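PDB 4YYF: beta-N-acetylhexosaminidase from Mycobacterium smegmatis, which probably hydrolyses terminal non-reducing N-acetyl-D-hexosamine residues from N-acetyl-beta-D-hexosaminides, as a member of glycosyl hydrolase family 3. Local coordinates for residues V153-V159 with V198-K203. The protein carries 1 engineered substitution. Residues are numbered along the deposited sequence; the frame is centred on the assembly and turned at random.
Sequences VDFAPVV and VLPVLK
In the TIM-barrel domain of this family 3 glycosidase, strand 153-154 and the loop that continues it to Val159 run beside the neighbouring parallel strand 199-205, joined through helix 179-196 in a beta-alpha-beta crossover. Regular pairing is brief: Val153 bridges Leu199, and Asp154 N donates to Leu199 O at 3.1 Å with an N-H...O angle of 158°. An inverse gamma turn centred on Phe155 and a cis peptide before Pro157 then break the ladder. Across this irregular part Val201 N donates to Ala156 O, the carbonyl of the cis peptide, at 2.9 Å from above the carbonyl plane, and weakly to Asp154 O. A single bridge follows at Val158 and Lys203: Val159 N donates to Lys203 O at 2.7 Å, almost in line with the C=O bond, whereas the bond from Lys203 N to Pro157 O is weak.

Val201 CG2 touches both Val153 CG1 and Phe155 CD1, 3.7 Å from each, while Val201 CB sits at the edge of the phenyl ring. Leu202, which also touches helix 234-239, sets CD2 against Pro157 CG and Val159 CG1. Lys203, extended beyond CG, passes Val158, its CE lying 3.6 Å from Val158 CG2. Two partners fix its end: a salt bridge to Glu106, and Phe155 O, to which Lys203 NZ donates at 2.6 Å, tilted 28° from the carbonyl plane.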
loop_
_atom_site.group_PDB
_atom_site.type_symbol
_atom_site.label_atom_id
_atom_site.label_comp_id
_atom_site.label_asym_id
_atom_site.label_seq_id
_atom_site.Cartn_x
_atom_site.Cartn_y
_atom_site.Cartn_z
ATOM N N VAL A 153 -3.304 -3.944 -8.270
ATOM C CA VAL A 153 -3.195 -3.844 -6.817
ATOM C C VAL A 153 -4.323 -2.981 -6.280
ATOM O O VAL A 153 -4.549 -1.889 -6.792
ATOM C CB VAL A 153 -1.865 -3.173 -6.390
ATOM C CG1 VAL A 153 -1.808 -3.032 -4.868
ATOM C CG2 VAL A 153 -0.652 -3.961 -6.889
ATOM N N ASP A 154 -5.022 -3.457 -5.250
ATOM C CA ASP A 154 -6.005 -2.624 -4.552
ATOM C C ASP A 154 -5.520 -2.398 -3.128
ATOM O O ASP A 154 -5.254 -3.358 -2.400
ATOM C CB ASP A 154 -7.395 -3.303 -4.529
ATOM C CG ASP A 154 -8.494 -2.409 -3.941
ATOM O OD1 ASP A 154 -8.236 -1.218 -3.639
ATOM O OD2 ASP A 154 -9.650 -2.886 -3.805
ATOM N N PHE A 155 -5.425 -1.139 -2.714
ATOM C CA PHE A 155 -5.060 -0.844 -1.331
ATOM C C PHE A 155 -6.276 -1.054 -0.443
ATOM O O PHE A 155 -6.875 -0.105 0.055
ATOM C CB PHE A 155 -4.522 0.576 -1.213
ATOM C CG PHE A 155 -3.214 0.785 -1.936
ATOM C CD1 PHE A 155 -2.161 -0.113 -1.761
ATOM C CD2 PHE A 155 -3.045 1.854 -2.807
ATOM C CE1 PHE A 155 -0.930 0.077 -2.429
ATOM C CE2 PHE A 155 -1.826 2.047 -3.483
ATOM C CZ PHE A 155 -0.770 1.152 -3.281
ATOM N N ALA A 156 -6.636 -2.321 -0.278
ATOM C CA ALA A 156 -7.779 -2.732 0.526
ATOM C C ALA A 156 -7.583 -4.209 0.803
ATOM O O ALA A 156 -6.929 -4.896 0.026
ATOM C CB ALA A 156 -9.091 -2.481 -0.258
ATOM N N PRO A 157 -8.163 -4.736 1.894
ATOM C CA PRO A 157 -9.064 -4.107 2.848
ATOM C C PRO A 157 -8.336 -3.401 3.979
ATOM O O PRO A 157 -7.235 -3.771 4.378
ATOM C CB PRO A 157 -9.818 -5.301 3.439
ATOM C CG PRO A 157 -8.765 -6.401 3.450
ATOM C CD PRO A 157 -8.032 -6.187 2.128
ATOM N N VAL A 158 -9.003 -2.385 4.501
ATOM C CA VAL A 158 -8.660 -1.789 5.777
ATOM C C VAL A 158 -8.901 -2.841 6.851
ATOM O O VAL A 158 -9.976 -3.443 6.908
ATOM C CB VAL A 158 -9.591 -0.589 6.040
ATOM C CG1 VAL A 158 -9.470 -0.093 7.494
ATOM C CG2 VAL A 158 -9.289 0.530 5.049
ATOM N N VAL A 159 -7.913 -3.069 7.706
ATOM C CA VAL A 159 -8.105 -3.983 8.831
ATOM C C VAL A 159 -8.041 -3.225 10.150
ATOM O O VAL A 159 -8.091 -3.822 11.231
ATOM C CB VAL A 159 -7.101 -5.163 8.810
ATOM C CG1 VAL A 159 -7.296 -6.020 7.544
ATOM C CG2 VAL A 159 -5.679 -4.647 8.885
ATOM N N VAL A 198 -6.292 -9.797 -8.104
ATOM C CA VAL A 198 -5.841 -8.479 -7.660
ATOM C C VAL A 198 -5.048 -8.699 -6.387
ATOM O O VAL A 198 -5.448 -9.510 -5.557
ATOM C CB VAL A 198 -7.052 -7.556 -7.337
ATOM C CG1 VAL A 198 -6.588 -6.228 -6.727
ATOM C CG2 VAL A 198 -7.878 -7.295 -8.595
ATOM N N LEU A 199 -3.925 -7.997 -6.223
ATOM C CA LEU A 199 -3.171 -8.095 -4.973
ATOM C C LEU A 199 -3.845 -7.242 -3.901
ATOM O O LEU A 199 -3.898 -6.021 -4.028
ATOM C CB LEU A 199 -1.727 -7.598 -5.166
ATOM C CG LEU A 199 -0.878 -7.588 -3.888
ATOM C CD1 LEU A 199 -0.562 -9.038 -3.399
ATOM C CD2 LEU A 199 0.426 -6.802 -4.118
ATOM N N PRO A 200 -4.368 -7.876 -2.840
ATOM C CA PRO A 200 -4.925 -7.060 -1.757
ATOM C C PRO A 200 -3.830 -6.561 -0.809
ATOM O O PRO A 200 -2.774 -7.196 -0.682
ATOM C CB PRO A 200 -5.878 -8.024 -1.046
ATOM C CG PRO A 200 -5.320 -9.391 -1.312
ATOM C CD PRO A 200 -4.505 -9.328 -2.586
ATOM N N VAL A 201 -4.065 -5.408 -0.183
ATOM C CA VAL A 201 -3.080 -4.822 0.734
ATOM C C VAL A 201 -3.766 -4.485 2.061
ATOM O O VAL A 201 -4.612 -3.603 2.112
ATOM C CB VAL A 201 -2.439 -3.542 0.153
ATOM C CG1 VAL A 201 -1.272 -3.070 1.060
ATOM C CG2 VAL A 201 -1.921 -3.778 -1.288
ATOM N N LEU A 202 -3.400 -5.199 3.123
ATOM C CA LEU A 202 -3.949 -4.957 4.459
ATOM C C LEU A 202 -3.385 -3.655 5.039
ATOM O O LEU A 202 -2.174 -3.453 5.033
ATOM C CB LEU A 202 -3.566 -6.115 5.382
ATOM C CG LEU A 202 -3.816 -7.533 4.860
ATOM C CD1 LEU A 202 -3.235 -8.560 5.828
ATOM C CD2 LEU A 202 -5.312 -7.780 4.672
ATOM N N LYS A 203 -4.242 -2.775 5.557
ATOM C CA LYS A 203 -3.771 -1.467 6.050
ATOM C C LYS A 203 -4.612 -1.027 7.261
ATOM O O LYS A 203 -5.741 -1.506 7.405
ATOM C CB LYS A 203 -3.820 -0.429 4.912
ATOM C CG LYS A 203 -5.227 -0.022 4.482
ATOM C CD LYS A 203 -5.196 0.727 3.129
ATOM C CE LYS A 203 -6.552 1.362 2.806
ATOM N NZ LYS A 203 -6.532 2.063 1.474
#